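Long-range contact in PspGI restriction endonuclease (Pyrococcus sp. GI-H, PDB 3BM3), which binds DNA and probably cleaves it at specific sites as a type II restriction endonuclease, with flipping of bases out of the helix: residues C[166-178]-C[199-211]. The protein carries 2 engineered substitutions. Sequence-based numbering, arbitrary orientation.
With nucleotides of chain A; nucleotides of chain B.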
loop_
_atom_site.group_PDB
_atom_site.type_symbol
_atom_site.label_atom_id
_atom_site.label_comp_id
_atom_site.label_asym_id
_atom_site.label_seq_id
_atom_site.Cartn_x
_atom_site.Cartn_y
_atom_site.Cartn_z
ATOM N N ARG C 166 0.062 -2.483 4.084
ATOM C CA ARG C 166 0.374 -1.078 3.929
ATOM C C ARG C 166 0.984 -0.434 5.168
ATOM O O ARG C 166 1.470 0.693 5.140
ATOM C CB ARG C 166 -0.878 -0.333 3.424
ATOM C CG ARG C 166 -1.195 -0.672 1.973
ATOM C CD ARG C 166 -2.454 -0.022 1.484
ATOM N NE ARG C 166 -3.586 -0.833 1.858
ATOM C CZ ARG C 166 -4.350 -0.654 2.925
ATOM N NH1 ARG C 166 -4.200 0.382 3.745
ATOM N NH2 ARG C 166 -5.291 -1.538 3.158
ATOM N N TRP C 167 0.951 -1.150 6.282
ATOM C CA TRP C 167 1.683 -0.722 7.463
ATOM C C TRP C 167 3.149 -0.487 7.173
ATOM O O TRP C 167 3.758 0.337 7.815
ATOM C CB TRP C 167 1.551 -1.727 8.590
ATOM C CG TRP C 167 2.061 -3.039 8.344
ATOM C CD1 TRP C 167 1.363 -4.107 7.833
ATOM C CD2 TRP C 167 3.357 -3.507 8.628
ATOM N NE1 TRP C 167 2.165 -5.208 7.782
ATOM C CE2 TRP C 167 3.401 -4.866 8.267
ATOM C CE3 TRP C 167 4.507 -2.908 9.158
ATOM C CZ2 TRP C 167 4.554 -5.632 8.418
ATOM C CZ3 TRP C 167 5.620 -3.675 9.338
ATOM C CH2 TRP C 167 5.659 -5.010 8.938
ATOM N N ARG C 168 3.728 -1.215 6.215
ATOM C CA ARG C 168 5.135 -0.966 5.896
ATOM C C ARG C 168 5.354 0.451 5.351
ATOM O O ARG C 168 6.452 0.955 5.426
ATOM C CB ARG C 168 5.703 -2.008 4.955
ATOM C CG ARG C 168 5.824 -3.369 5.608
ATOM C CD ARG C 168 6.676 -4.292 4.776
ATOM N NE ARG C 168 6.782 -5.613 5.385
ATOM C CZ ARG C 168 5.826 -6.526 5.359
ATOM N NH1 ARG C 168 4.700 -6.311 4.669
ATOM N NH2 ARG C 168 6.005 -7.695 5.959
ATOM N N GLU C 169 4.306 1.079 4.792
ATOM C CA GLU C 169 4.372 2.459 4.369
ATOM C C GLU C 169 4.718 3.345 5.545
ATOM O O GLU C 169 5.465 4.285 5.409
ATOM C CB GLU C 169 3.084 2.941 3.770
ATOM C CG GLU C 169 2.755 2.247 2.459
ATOM C CD GLU C 169 1.443 2.675 1.864
ATOM O OE1 GLU C 169 0.673 3.386 2.542
ATOM O OE2 GLU C 169 1.234 2.284 0.701
ATOM N N ALA C 170 4.148 3.012 6.703
ATOM C CA ALA C 170 4.377 3.812 7.907
ATOM C C ALA C 170 5.812 3.641 8.373
ATOM O O ALA C 170 6.446 4.625 8.783
ATOM C CB ALA C 170 3.413 3.406 8.983
ATOM N N VAL C 171 6.339 2.420 8.282
ATOM C CA VAL C 171 7.721 2.125 8.643
ATOM C C VAL C 171 8.608 2.924 7.693
ATOM O O VAL C 171 9.535 3.569 8.107
ATOM C CB VAL C 171 8.049 0.644 8.576
ATOM C CG1 VAL C 171 9.545 0.386 8.864
ATOM C CG2 VAL C 171 7.170 -0.194 9.541
ATOM N N GLY C 172 8.232 2.953 6.423
ATOM C CA GLY C 172 8.962 3.709 5.402
ATOM C C GLY C 172 8.963 5.181 5.708
ATOM O O GLY C 172 10.008 5.839 5.702
ATOM N N GLU C 173 7.781 5.727 5.980
ATOM C CA GLU C 173 7.644 7.123 6.313
ATOM C C GLU C 173 8.499 7.483 7.546
ATOM O O GLU C 173 9.240 8.471 7.576
ATOM C CB GLU C 173 6.179 7.466 6.550
ATOM C CG GLU C 173 5.984 8.894 6.868
ATOM C CD GLU C 173 4.552 9.274 7.086
ATOM O OE1 GLU C 173 3.662 8.426 6.890
ATOM O OE2 GLU C 173 4.334 10.419 7.507
ATOM N N ALA C 174 8.390 6.646 8.555
ATOM C CA ALA C 174 9.119 6.842 9.812
ATOM C C ALA C 174 10.617 6.859 9.535
ATOM O O ALA C 174 11.353 7.677 10.099
ATOM C CB ALA C 174 8.746 5.742 10.825
ATOM N N GLN C 175 11.076 5.972 8.667
ATOM C CA GLN C 175 12.508 5.892 8.379
ATOM C C GLN C 175 12.959 7.176 7.697
ATOM O O GLN C 175 13.973 7.763 8.057
ATOM C CB GLN C 175 12.789 4.676 7.494
ATOM C CG GLN C 175 14.090 4.737 6.696
ATOM C CD GLN C 175 15.320 4.911 7.566
ATOM O OE1 GLN C 175 15.312 4.517 8.757
ATOM N NE2 GLN C 175 16.400 5.517 6.982
ATOM N N ILE C 176 12.191 7.619 6.713
ATOM C CA ILE C 176 12.530 8.842 6.003
ATOM C C ILE C 176 12.618 10.025 6.974
ATOM O O ILE C 176 13.567 10.795 6.944
ATOM C CB ILE C 176 11.533 9.125 4.896
ATOM C CG1 ILE C 176 11.652 8.003 3.841
ATOM C CG2 ILE C 176 11.797 10.478 4.226
ATOM C CD1 ILE C 176 10.411 7.970 2.909
ATOM N N LEU C 177 11.649 10.106 7.883
ATOM C CA LEU C 177 11.585 11.184 8.876
ATOM C C LEU C 177 12.690 11.067 9.916
ATOM O O LEU C 177 13.322 12.064 10.257
ATOM C CB LEU C 177 10.226 11.155 9.531
ATOM C CG LEU C 177 9.127 11.691 8.597
ATOM C CD1 LEU C 177 7.761 11.396 9.201
ATOM C CD2 LEU C 177 9.324 13.193 8.301
ATOM N N ARG C 178 12.953 9.854 10.375
ATOM C CA ARG C 178 14.032 9.630 11.342
ATOM C C ARG C 178 15.385 9.922 10.748
ATOM O O ARG C 178 16.287 10.460 11.433
ATOM C CB ARG C 178 13.969 8.223 11.894
ATOM C CG ARG C 178 12.863 8.097 12.846
ATOM C CD ARG C 178 12.791 6.772 13.527
ATOM N NE ARG C 178 11.491 6.726 14.179
ATOM C CZ ARG C 178 11.201 7.294 15.359
ATOM N NH1 ARG C 178 12.139 7.916 16.078
ATOM N NH2 ARG C 178 9.970 7.217 15.838
ATOM N N TYR C 199 2.563 -9.444 13.882
ATOM C CA TYR C 199 3.854 -9.171 13.253
ATOM C C TYR C 199 3.952 -7.692 12.946
ATOM O O TYR C 199 4.978 -7.075 13.211
ATOM C CB TYR C 199 4.087 -9.983 11.995
ATOM C CG TYR C 199 5.375 -9.648 11.322
ATOM C CD1 TYR C 199 6.577 -10.051 11.859
ATOM C CD2 TYR C 199 5.398 -8.942 10.115
ATOM C CE1 TYR C 199 7.778 -9.722 11.244
ATOM C CE2 TYR C 199 6.569 -8.647 9.490
ATOM C CZ TYR C 199 7.768 -9.021 10.056
ATOM O OH TYR C 199 8.930 -8.711 9.396
ATOM N N SER C 200 2.876 -7.124 12.388
ATOM C CA SER C 200 2.938 -5.737 11.973
ATOM C C SER C 200 3.207 -4.857 13.187
ATOM O O SER C 200 4.001 -3.921 13.116
ATOM C CB SER C 200 1.684 -5.341 11.208
ATOM O OG SER C 200 0.551 -5.250 12.015
ATOM N N ALA C 201 2.571 -5.189 14.306
ATOM C CA ALA C 201 2.723 -4.392 15.537
ATOM C C ALA C 201 4.175 -4.453 15.994
ATOM O O ALA C 201 4.839 -3.438 16.235
ATOM C CB ALA C 201 1.774 -4.897 16.617
ATOM N N ILE C 202 4.673 -5.672 16.120
ATOM C CA ILE C 202 6.027 -5.896 16.628
ATOM C C ILE C 202 7.082 -5.287 15.704
ATOM O O ILE C 202 7.952 -4.550 16.134
ATOM C CB ILE C 202 6.271 -7.394 16.844
ATOM C CG1 ILE C 202 5.320 -7.905 17.936
ATOM C CG2 ILE C 202 7.713 -7.636 17.222
ATOM C CD1 ILE C 202 5.379 -9.403 18.117
ATOM N N ALA C 203 7.005 -5.606 14.416
ATOM C CA ALA C 203 7.939 -5.066 13.439
ATOM C C ALA C 203 7.908 -3.523 13.440
ATOM O O ALA C 203 8.921 -2.892 13.427
ATOM C CB ALA C 203 7.621 -5.622 12.041
HETATM N N MSE C 204 6.722 -2.930 13.465
HETATM C CA MSE C 204 6.621 -1.479 13.526
HETATM C C MSE C 204 7.362 -0.941 14.742
HETATM O O MSE C 204 8.227 -0.074 14.628
HETATM C CB MSE C 204 5.169 -1.036 13.581
HETATM C CG MSE C 204 4.446 -1.356 12.322
HETATM SE SE MSE C 204 2.748 -0.430 12.215
HETATM C CE MSE C 204 3.272 0.786 10.786
ATOM N N LEU C 205 7.032 -1.487 15.902
ATOM C CA LEU C 205 7.604 -0.979 17.136
ATOM C C LEU C 205 9.139 -1.130 17.203
ATOM O O LEU C 205 9.829 -0.379 17.929
ATOM C CB LEU C 205 6.931 -1.617 18.336
ATOM C CG LEU C 205 5.476 -1.248 18.472
ATOM C CD1 LEU C 205 4.884 -2.134 19.526
ATOM C CD2 LEU C 205 5.344 0.244 18.857
ATOM N N ASP C 206 9.673 -2.107 16.484
ATOM C CA ASP C 206 11.096 -2.335 16.423
ATOM C C ASP C 206 11.763 -1.527 15.345
ATOM O O ASP C 206 12.996 -1.516 15.242
ATOM C CB ASP C 206 11.363 -3.821 16.224
ATOM C CG ASP C 206 11.261 -4.603 17.510
ATOM O OD1 ASP C 206 11.416 -4.004 18.609
ATOM O OD2 ASP C 206 11.057 -5.824 17.418
ATOM N N ASN C 207 10.946 -0.833 14.550
ATOM C CA ASN C 207 11.416 -0.179 13.331
ATOM C C ASN C 207 10.845 1.211 13.107
ATOM O O ASN C 207 10.494 1.584 11.985
ATOM C CB ASN C 207 11.197 -1.093 12.139
ATOM C CG ASN C 207 12.095 -2.283 12.185
ATOM O OD1 ASN C 207 13.269 -2.175 11.870
ATOM N ND2 ASN C 207 11.570 -3.403 12.624
ATOM N N GLY C 208 10.830 2.003 14.177
ATOM C CA GLY C 208 10.619 3.425 14.058
ATOM C C GLY C 208 9.257 3.967 14.385
ATOM O O GLY C 208 9.043 5.186 14.326
ATOM N N ILE C 209 8.354 3.083 14.763
ATOM C CA ILE C 209 7.032 3.493 15.184
ATOM C C ILE C 209 7.033 3.411 16.697
ATOM O O ILE C 209 7.344 2.365 17.271
ATOM C CB ILE C 209 5.935 2.639 14.555
ATOM C CG1 ILE C 209 5.831 2.944 13.057
ATOM C CG2 ILE C 209 4.599 2.949 15.183
ATOM C CD1 ILE C 209 6.834 2.323 12.249
ATOM N N ASP C 210 6.714 4.526 17.334
ATOM C CA ASP C 210 6.756 4.584 18.794
ATOM C C ASP C 210 5.607 3.946 19.498
ATOM O O ASP C 210 5.783 3.411 20.574
ATOM C CB ASP C 210 6.881 6.015 19.259
ATOM C CG ASP C 210 8.126 6.615 18.769
ATOM O OD1 ASP C 210 9.205 6.202 19.274
ATOM O OD2 ASP C 210 8.051 7.395 17.822
ATOM N N ARG C 211 4.421 4.054 18.894
ATOM C CA ARG C 211 3.163 3.598 19.479
ATOM C C ARG C 211 2.263 3.094 18.360
ATOM O O ARG C 211 2.191 3.711 17.289
ATOM C CB ARG C 211 2.461 4.714 20.261
ATOM C CG ARG C 211 3.327 5.335 21.344
ATOM C CD ARG C 211 2.583 6.375 22.146
ATOM N NE ARG C 211 1.586 5.856 23.076
ATOM C CZ ARG C 211 1.836 5.318 24.268
ATOM N NH1 ARG C 211 3.077 5.129 24.693
ATOM N NH2 ARG C 211 0.822 4.918 25.027
ATOM P P DC A 5 -6.582 4.251 4.125
ATOM O OP1 DC A 5 -7.395 4.254 5.353
ATOM O OP2 DC A 5 -5.114 4.026 4.197
ATOM O "O5'" DC A 5 -7.199 3.159 3.146
ATOM C "C5'" DC A 5 -8.577 3.209 2.815
ATOM C "C4'" DC A 5 -8.887 2.147 1.789
ATOM O "O4'" DC A 5 -8.109 2.444 0.615
ATOM C "C3'" DC A 5 -8.488 0.740 2.235
ATOM O "O3'" DC A 5 -9.595 -0.138 2.093
ATOM C "C2'" DC A 5 -7.363 0.337 1.301
ATOM C "C1'" DC A 5 -7.532 1.257 0.110
ATOM N N1 DC A 5 -6.254 1.609 -0.513
ATOM C C2 DC A 5 -6.121 1.490 -1.892
ATOM O O2 DC A 5 -7.118 1.177 -2.562
ATOM N N3 DC A 5 -4.918 1.730 -2.465
ATOM C C4 DC A 5 -3.881 2.100 -1.704
ATOM N N4 DC A 5 -2.702 2.294 -2.299
ATOM C C5 DC A 5 -4.008 2.281 -0.299
ATOM C C6 DC A 5 -5.197 2.027 0.251
ATOM P P DG A 7 -15.745 -1.712 0.224
ATOM O OP1 DG A 7 -15.494 -0.913 -0.995
ATOM O OP2 DG A 7 -17.082 -2.301 0.467
ATOM O "O5'" DG A 7 -14.688 -2.895 0.300
ATOM C "C5'" DG A 7 -13.307 -2.689 0.033
ATOM C "C4'" DG A 7 -12.641 -4.030 -0.145
ATOM O "O4'" DG A 7 -11.218 -3.863 -0.356
ATOM C "C3'" DG A 7 -12.764 -4.938 1.080
ATOM O "O3'" DG A 7 -12.749 -6.297 0.651
ATOM C "C2'" DG A 7 -11.465 -4.664 1.808
ATOM C "C1'" DG A 7 -10.543 -4.653 0.610
ATOM N N9 DG A 7 -9.222 -4.078 0.827
ATOM C C8 DG A 7 -8.708 -3.598 2.009
ATOM N N7 DG A 7 -7.476 -3.187 1.898
ATOM C C5 DG A 7 -7.161 -3.402 0.565
ATOM C C6 DG A 7 -5.960 -3.166 -0.144
ATOM O O6 DG A 7 -4.884 -2.728 0.284
ATOM N N1 DG A 7 -6.079 -3.507 -1.486
ATOM C C2 DG A 7 -7.213 -4.024 -2.070
ATOM N N2 DG A 7 -7.140 -4.274 -3.389
ATOM N N3 DG A 7 -8.329 -4.272 -1.416
ATOM C C4 DG A 7 -8.238 -3.937 -0.113
ATOM P P DA B 4 3.091 -9.464 3.870
ATOM O OP1 DA B 4 4.496 -9.679 4.298
ATOM O OP2 DA B 4 2.281 -8.396 4.503
ATOM O "O5'" DA B 4 3.121 -9.220 2.306
ATOM C "C5'" DA B 4 3.476 -10.283 1.435
ATOM C "C4'" DA B 4 2.874 -10.046 0.074
ATOM O "O4'" DA B 4 1.459 -10.347 0.090
ATOM C "C3'" DA B 4 2.996 -8.596 -0.381
ATOM O "O3'" DA B 4 3.331 -8.596 -1.754
ATOM C "C2'" DA B 4 1.607 -8.028 -0.139
ATOM C "C1'" DA B 4 0.726 -9.237 -0.401
ATOM N N9 DA B 4 -0.554 -9.214 0.302
ATOM C C8 DA B 4 -0.790 -8.908 1.620
ATOM N N7 DA B 4 -2.049 -9.004 1.967
ATOM C C5 DA B 4 -2.687 -9.396 0.797
ATOM C C6 DA B 4 -4.027 -9.676 0.505
ATOM N N6 DA B 4 -5.006 -9.608 1.408
ATOM N N1 DA B 4 -4.332 -10.039 -0.762
ATOM C C2 DA B 4 -3.340 -10.110 -1.664
ATOM N N3 DA B 4 -2.037 -9.872 -1.506
ATOM C C4 DA B 4 -1.778 -9.518 -0.238
HETATM O O HOH W 1 11.318 3.166 10.297
HETATM O O HOH W 2 11.160 7.913 18.965
#
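The carbonyl oxygen of Gly-208 is gripped side-on by two nitrogens of Arg-178. NE, 2.9 Å from this O, approaches in the carbonyl plane on a lone pair, whereas NH2, 2.7 Å from it, sits above that plane. Arg-178 reaches the turn because its chain runs extended from CG to NE (chi3 -167°). Its NH2 also makes a salt bridge, with a weak hydrogen bond, to OD2 of Asp-210, 2.8 Å away; the carboxylate plane is turned 70° from the guanidinium, and Phe-187 N is a second partner of OD2. Gly-208 has a positive phi of 102°, where a side chain would jam against the preceding carbonyl and crowd Ala-174. CD1 of Ile-209 rests on CG2 of Val-171 at 3.7 Å.

At the other end Trp-167 is a knob among Tyr-199, Ser-200, Ala-203 and Met-204. Ser-200 CB lies over one face in a CH-pi contact, 3.4 Å from the centroid of the five-membered ring, while Arg-168 CG covers the opposite face. Replacing Trp-167 by an alanine would probably open a gap among these four residues and strip the Arg-168 guanidinium of the tilted ring whose CZ2 covers one of its faces. That guanidinium binds the DA4 phosphate of chain B and pairs with Glu-135 of the second subunit; Arg-166 NE reaches O6 of DG7 of chain A at 2.8 Å.

Helices 167-178 and 199-206 run parallel, their axes 10.0 Å apart, linking the neighbouring parallel strands 155-160, 186-191 and 211-214 in two successive beta-alpha-beta crossovers, consistent with a PDDEXK nuclease core.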